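Structural protein ORF273 (PDB 4ART) is a structural protein of the Acidianus two-tailed virus virion, thermo- and acido-stable, whose more precise role is not established. Local coordinates at residues 109-123 and 160-172. Residues are numbered along the deposited sequence; the frame is centred on the assembly and turned at random.
Sequences GLPSISDILKFYLEK and YDIDSLARALRIP. With SO4 (sulfate ion), chain E.
A water shared by Tyr120 and Pro172 shows how a polar tip can be satisfied at the end of an apolar seam: it lies 2.7 Å from Tyr120 OH, in the plane of the ring, and donates to Pro172 O at 2.9 Å. Pro172 comes obliquely against the phenol, its CG 3.6 Å from Tyr120 CE1. CG of Tyr120 stands anti to the backbone N (chi1 170°), which turns the ring toward the first turns of helix 171-179, where it also meets Val175. Nearer the ring's root, Ile171 CG2 approaches Tyr120 CD2 to 3.5 Å, while the Ala166 methyl meets CD1 on the other side of the ring's long axis.

A second water repeats the device at the far end, joining Tyr160 OH to Gly109 O. Here Pro111 CD sits over the centre of the Tyr160 ring in a CH-pi contact, 4.2 Å from the centroid, and the Leu110 side chain crosses that of Tyr160 at about a right angle, with Leu110 CD2 near Tyr160 CE2.

Between these ends Ile116 is a knob in a hole formed by Ile162, Leu165, Ala166 and Ile171. Consistent with the small side chain of Ala166, its CA lies 6.5 Å from Ile116 CA. Beside the knob, Phe119 CD2 meets Ile162 CD1 at 3.7 Å, and Phe90 packs edge-to-face with Phe119. Farther along helix 113-123, the extended chain of Lys123 reaches Asp163 in a salt bridge whose two hydrogen bonds are weak.

Leu117 and Leu121 pack on helix 188-201. Axes of helices 113-123 and 162-168 cross at -111°, a steep knob-into-hole packing that sets helix 113-123 across helix 162-168 and against the start of helix 171-179, just after strand 154-161 leaves the mixed sheet, within a fold described as new.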
loop_
_atom_site.group_PDB
_atom_site.type_symbol
_atom_site.label_atom_id
_atom_site.label_comp_id
_atom_site.label_asym_id
_atom_site.label_seq_id
_atom_site.Cartn_x
_atom_site.Cartn_y
_atom_site.Cartn_z
ATOM N N GLY A 109 -3.831 -5.390 -9.600
ATOM C CA GLY A 109 -3.916 -3.992 -9.193
ATOM C C GLY A 109 -5.327 -3.464 -9.108
ATOM O O GLY A 109 -5.670 -2.445 -9.732
ATOM N N LEU A 110 -6.136 -4.140 -8.272
ATOM C CA LEU A 110 -7.514 -3.770 -8.042
ATOM C C LEU A 110 -7.583 -2.447 -7.327
ATOM O O LEU A 110 -6.736 -2.144 -6.498
ATOM C CB LEU A 110 -8.218 -4.831 -7.183
ATOM C CG LEU A 110 -8.793 -6.021 -7.950
ATOM C CD1 LEU A 110 -9.109 -7.139 -7.034
ATOM C CD2 LEU A 110 -10.042 -5.645 -8.689
ATOM N N PRO A 111 -8.618 -1.660 -7.602
ATOM C CA PRO A 111 -8.821 -0.443 -6.811
ATOM C C PRO A 111 -8.990 -0.785 -5.358
ATOM O O PRO A 111 -9.405 -1.885 -4.987
ATOM C CB PRO A 111 -10.158 0.093 -7.299
ATOM C CG PRO A 111 -10.787 -1.022 -8.012
ATOM C CD PRO A 111 -9.725 -1.894 -8.547
ATOM N N SER A 112 -8.615 0.175 -4.546
ATOM C CA SER A 112 -8.767 0.229 -3.122
ATOM C C SER A 112 -10.256 -0.068 -2.793
ATOM O O SER A 112 -11.149 0.429 -3.502
ATOM C CB SER A 112 -8.382 1.638 -2.679
ATOM O OG SER A 112 -9.394 2.228 -1.894
ATOM N N ILE A 113 -10.512 -0.867 -1.727
ATOM C CA ILE A 113 -11.865 -1.220 -1.273
ATOM C C ILE A 113 -12.629 0.059 -0.952
ATOM O O ILE A 113 -13.775 0.229 -1.383
ATOM C CB ILE A 113 -11.818 -2.235 -0.076
ATOM C CG1 ILE A 113 -11.617 -3.659 -0.602
ATOM C CG2 ILE A 113 -13.099 -2.198 0.814
ATOM C CD1 ILE A 113 -12.807 -4.285 -1.434
ATOM N N SER A 114 -11.951 0.976 -0.246
ATOM C CA SER A 114 -12.486 2.271 0.147
ATOM C C SER A 114 -13.051 3.011 -1.055
ATOM O O SER A 114 -14.165 3.516 -0.990
ATOM C CB SER A 114 -11.410 3.118 0.833
ATOM O OG SER A 114 -10.934 2.520 2.024
ATOM N N ASP A 115 -12.286 3.089 -2.130
ATOM C CA ASP A 115 -12.683 3.753 -3.368
ATOM C C ASP A 115 -13.907 3.131 -4.025
ATOM O O ASP A 115 -14.849 3.862 -4.310
ATOM C CB ASP A 115 -11.510 3.813 -4.371
ATOM C CG ASP A 115 -10.507 4.935 -4.101
ATOM O OD1 ASP A 115 -10.853 5.875 -3.394
ATOM O OD2 ASP A 115 -9.386 4.865 -4.621
ATOM N N ILE A 116 -13.926 1.816 -4.231
ATOM C CA ILE A 116 -15.074 1.116 -4.878
ATOM C C ILE A 116 -16.344 1.249 -4.069
ATOM O O ILE A 116 -17.408 1.484 -4.636
ATOM C CB ILE A 116 -14.793 -0.375 -5.229
ATOM C CG1 ILE A 116 -13.471 -0.537 -5.875
ATOM C CG2 ILE A 116 -15.923 -1.105 -6.014
ATOM C CD1 ILE A 116 -12.756 -1.320 -5.005
ATOM N N LEU A 117 -16.235 1.092 -2.751
ATOM C CA LEU A 117 -17.374 1.251 -1.862
ATOM C C LEU A 117 -17.901 2.694 -1.958
ATOM O O LEU A 117 -19.104 2.874 -2.114
ATOM C CB LEU A 117 -16.956 0.943 -0.414
ATOM C CG LEU A 117 -18.091 0.999 0.602
ATOM C CD1 LEU A 117 -19.179 -0.024 0.275
ATOM C CD2 LEU A 117 -17.574 0.854 2.022
ATOM N N LYS A 118 -17.004 3.706 -1.873
ATOM C CA LYS A 118 -17.368 5.124 -1.976
ATOM C C LYS A 118 -18.063 5.379 -3.325
ATOM O O LYS A 118 -19.150 5.950 -3.361
ATOM C CB LYS A 118 -16.116 6.015 -1.836
ATOM C CG LYS A 118 -16.339 7.498 -2.145
ATOM C CD LYS A 118 -15.084 8.335 -1.909
ATOM C CE LYS A 118 -14.110 8.357 -3.042
ATOM N NZ LYS A 118 -12.815 8.958 -2.623
ATOM N N PHE A 119 -17.434 4.943 -4.411
ATOM C CA PHE A 119 -17.942 5.087 -5.774
ATOM C C PHE A 119 -19.310 4.397 -5.945
ATOM O O PHE A 119 -20.203 5.017 -6.500
ATOM C CB PHE A 119 -16.903 4.588 -6.804
ATOM C CG PHE A 119 -15.546 5.304 -6.814
ATOM C CD1 PHE A 119 -15.418 6.603 -6.342
ATOM C CD2 PHE A 119 -14.414 4.696 -7.364
ATOM C CE1 PHE A 119 -14.173 7.277 -6.401
ATOM C CE2 PHE A 119 -13.169 5.378 -7.412
ATOM C CZ PHE A 119 -13.063 6.653 -6.928
ATOM N N TYR A 120 -19.498 3.166 -5.409
ATOM C CA TYR A 120 -20.792 2.459 -5.495
ATOM C C TYR A 120 -21.857 3.202 -4.712
ATOM O O TYR A 120 -22.939 3.445 -5.250
ATOM C CB TYR A 120 -20.717 0.980 -5.019
ATOM C CG TYR A 120 -22.098 0.347 -4.879
ATOM C CD1 TYR A 120 -22.742 -0.221 -5.977
ATOM C CD2 TYR A 120 -22.788 0.383 -3.664
ATOM C CE1 TYR A 120 -24.043 -0.723 -5.875
ATOM C CE2 TYR A 120 -24.075 -0.148 -3.540
ATOM C CZ TYR A 120 -24.701 -0.699 -4.649
ATOM O OH TYR A 120 -25.980 -1.196 -4.524
ATOM N N LEU A 121 -21.571 3.541 -3.423
ATOM C CA LEU A 121 -22.521 4.249 -2.572
ATOM C C LEU A 121 -23.053 5.518 -3.217
ATOM O O LEU A 121 -24.263 5.721 -3.265
ATOM C CB LEU A 121 -21.930 4.547 -1.193
ATOM C CG LEU A 121 -21.772 3.359 -0.229
ATOM C CD1 LEU A 121 -20.930 3.751 0.944
ATOM C CD2 LEU A 121 -23.114 2.808 0.251
ATOM N N GLU A 122 -22.156 6.339 -3.760
ATOM C CA GLU A 122 -22.501 7.612 -4.404
ATOM C C GLU A 122 -23.254 7.457 -5.707
ATOM O O GLU A 122 -24.141 8.267 -6.002
ATOM C CB GLU A 122 -21.262 8.478 -4.584
ATOM C CG GLU A 122 -20.803 8.968 -3.240
ATOM C CD GLU A 122 -19.484 9.696 -3.114
ATOM O OE1 GLU A 122 -18.754 9.873 -4.118
ATOM O OE2 GLU A 122 -19.213 10.156 -1.986
ATOM N N LYS A 123 -22.912 6.420 -6.476
ATOM C CA LYS A 123 -23.573 6.111 -7.744
ATOM C C LYS A 123 -24.991 5.627 -7.455
ATOM O O LYS A 123 -25.874 5.923 -8.234
ATOM C CB LYS A 123 -22.769 5.079 -8.573
ATOM C CG LYS A 123 -22.986 5.198 -10.063
ATOM C CD LYS A 123 -22.315 4.100 -10.867
ATOM C CE LYS A 123 -22.663 4.272 -12.321
ATOM N NZ LYS A 123 -21.841 3.411 -13.212
ATOM N N TYR A 160 -11.524 -0.923 -15.165
ATOM C CA TYR A 160 -12.533 -1.693 -14.426
ATOM C C TYR A 160 -13.842 -0.944 -14.454
ATOM O O TYR A 160 -13.869 0.257 -14.213
ATOM C CB TYR A 160 -12.103 -1.856 -12.943
ATOM C CG TYR A 160 -10.771 -2.551 -12.740
ATOM C CD1 TYR A 160 -9.577 -1.837 -12.767
ATOM C CD2 TYR A 160 -10.702 -3.936 -12.561
ATOM C CE1 TYR A 160 -8.349 -2.478 -12.619
ATOM C CE2 TYR A 160 -9.485 -4.581 -12.389
ATOM C CZ TYR A 160 -8.311 -3.853 -12.432
ATOM O OH TYR A 160 -7.119 -4.496 -12.227
ATOM N N ASP A 161 -14.921 -1.663 -14.669
ATOM C CA ASP A 161 -16.287 -1.148 -14.607
ATOM C C ASP A 161 -16.630 -1.195 -13.117
ATOM O O ASP A 161 -16.601 -2.271 -12.526
ATOM C CB ASP A 161 -17.250 -2.060 -15.410
ATOM C CG ASP A 161 -18.698 -1.591 -15.350
ATOM O OD1 ASP A 161 -19.410 -1.983 -14.423
ATOM O OD2 ASP A 161 -19.091 -0.792 -16.192
ATOM N N ILE A 162 -16.944 -0.046 -12.514
ATOM C CA ILE A 162 -17.215 0.060 -11.075
ATOM C C ILE A 162 -18.399 -0.795 -10.599
ATOM O O ILE A 162 -18.269 -1.465 -9.585
ATOM C CB ILE A 162 -17.256 1.562 -10.598
ATOM C CG1 ILE A 162 -15.853 2.221 -10.794
ATOM C CG2 ILE A 162 -17.761 1.690 -9.135
ATOM C CD1 ILE A 162 -15.800 3.686 -10.677
ATOM N N ASP A 163 -19.524 -0.789 -11.329
ATOM C CA ASP A 163 -20.716 -1.576 -10.984
ATOM C C ASP A 163 -20.414 -3.057 -10.916
ATOM O O ASP A 163 -20.853 -3.735 -9.987
ATOM C CB ASP A 163 -21.830 -1.381 -12.040
ATOM C CG ASP A 163 -22.460 -0.015 -12.102
ATOM O OD1 ASP A 163 -22.343 0.737 -11.111
ATOM O OD2 ASP A 163 -23.129 0.282 -13.123
ATOM N N SER A 164 -19.701 -3.556 -11.937
ATOM C CA SER A 164 -19.330 -4.964 -12.102
ATOM C C SER A 164 -18.442 -5.376 -10.967
ATOM O O SER A 164 -18.682 -6.413 -10.355
ATOM C CB SER A 164 -18.613 -5.175 -13.432
ATOM O OG SER A 164 -19.566 -5.528 -14.409
ATOM N N LEU A 165 -17.449 -4.545 -10.652
ATOM C CA LEU A 165 -16.545 -4.773 -9.548
ATOM C C LEU A 165 -17.284 -4.801 -8.202
ATOM O O LEU A 165 -17.062 -5.713 -7.406
ATOM C CB LEU A 165 -15.456 -3.686 -9.552
ATOM C CG LEU A 165 -14.237 -3.979 -8.734
ATOM C CD1 LEU A 165 -13.690 -5.394 -9.016
ATOM C CD2 LEU A 165 -13.174 -2.973 -9.026
ATOM N N ALA A 166 -18.173 -3.822 -7.963
ATOM C CA ALA A 166 -18.943 -3.733 -6.714
ATOM C C ALA A 166 -19.799 -4.996 -6.513
ATOM O O ALA A 166 -19.842 -5.521 -5.400
ATOM C CB ALA A 166 -19.834 -2.473 -6.707
ATOM N N ARG A 167 -20.446 -5.498 -7.600
ATOM C CA ARG A 167 -21.265 -6.698 -7.588
ATOM C C ARG A 167 -20.447 -7.926 -7.223
ATOM O O ARG A 167 -20.904 -8.710 -6.415
ATOM C CB ARG A 167 -21.963 -6.911 -8.947
ATOM C CG ARG A 167 -23.214 -6.079 -9.113
ATOM C CD ARG A 167 -24.060 -6.544 -10.290
ATOM N NE ARG A 167 -23.403 -6.323 -11.580
ATOM C CZ ARG A 167 -23.476 -5.188 -12.267
ATOM N NH1 ARG A 167 -24.162 -4.153 -11.786
ATOM N NH2 ARG A 167 -22.864 -5.076 -13.440
ATOM N N ALA A 168 -19.250 -8.097 -7.815
ATOM C CA ALA A 168 -18.356 -9.237 -7.532
ATOM C C ALA A 168 -17.858 -9.207 -6.090
ATOM O O ALA A 168 -17.550 -10.252 -5.532
ATOM C CB ALA A 168 -17.174 -9.234 -8.494
ATOM N N LEU A 169 -17.764 -8.007 -5.502
ATOM C CA LEU A 169 -17.329 -7.797 -4.127
ATOM C C LEU A 169 -18.499 -7.941 -3.167
ATOM O O LEU A 169 -18.308 -7.846 -1.949
ATOM C CB LEU A 169 -16.658 -6.404 -3.973
ATOM C CG LEU A 169 -15.225 -6.301 -4.479
ATOM C CD1 LEU A 169 -14.789 -4.833 -4.598
ATOM C CD2 LEU A 169 -14.266 -7.128 -3.580
ATOM N N ARG A 170 -19.717 -8.152 -3.707
ATOM C CA ARG A 170 -21.004 -8.319 -3.006
ATOM C C ARG A 170 -21.402 -7.041 -2.276
ATOM O O ARG A 170 -22.268 -7.070 -1.389
ATOM C CB ARG A 170 -21.037 -9.547 -2.065
ATOM C CG ARG A 170 -20.837 -10.911 -2.750
ATOM C CD ARG A 170 -20.954 -12.068 -1.768
ATOM N NE ARG A 170 -22.301 -12.185 -1.190
ATOM C CZ ARG A 170 -22.639 -11.814 0.045
ATOM N NH1 ARG A 170 -21.727 -11.298 0.867
ATOM N NH2 ARG A 170 -23.888 -11.956 0.469
ATOM N N ILE A 171 -20.807 -5.913 -2.690
ATOM C CA ILE A 171 -21.104 -4.610 -2.110
ATOM C C ILE A 171 -22.612 -4.291 -2.120
ATOM O O ILE A 171 -23.096 -3.884 -1.066
ATOM C CB ILE A 171 -20.177 -3.483 -2.638
ATOM C CG1 ILE A 171 -18.764 -3.626 -2.046
ATOM C CG2 ILE A 171 -20.746 -2.101 -2.327
ATOM C CD1 ILE A 171 -17.659 -2.850 -2.741
ATOM N N PRO A 172 -23.393 -4.482 -3.224
ATOM C CA PRO A 172 -24.827 -4.132 -3.180
ATOM C C PRO A 172 -25.634 -4.857 -2.112
ATOM O O PRO A 172 -26.450 -4.214 -1.443
ATOM C CB PRO A 172 -25.314 -4.476 -4.593
ATOM C CG PRO A 172 -24.092 -4.345 -5.433
ATOM C CD PRO A 172 -23.024 -4.934 -4.575
HETATM S S SO4 E . -7.360 1.275 0.932
HETATM O O1 SO4 E . -8.608 0.655 0.525
HETATM O O2 SO4 E . -6.561 1.726 -0.199
HETATM O O3 SO4 E . -7.671 2.426 1.782
HETATM O O4 SO4 E . -6.548 0.299 1.671
HETATM O O HOH W 1 -4.581 -3.434 -12.496
HETATM O O HOH W 2 -27.516 -1.672 -2.349
#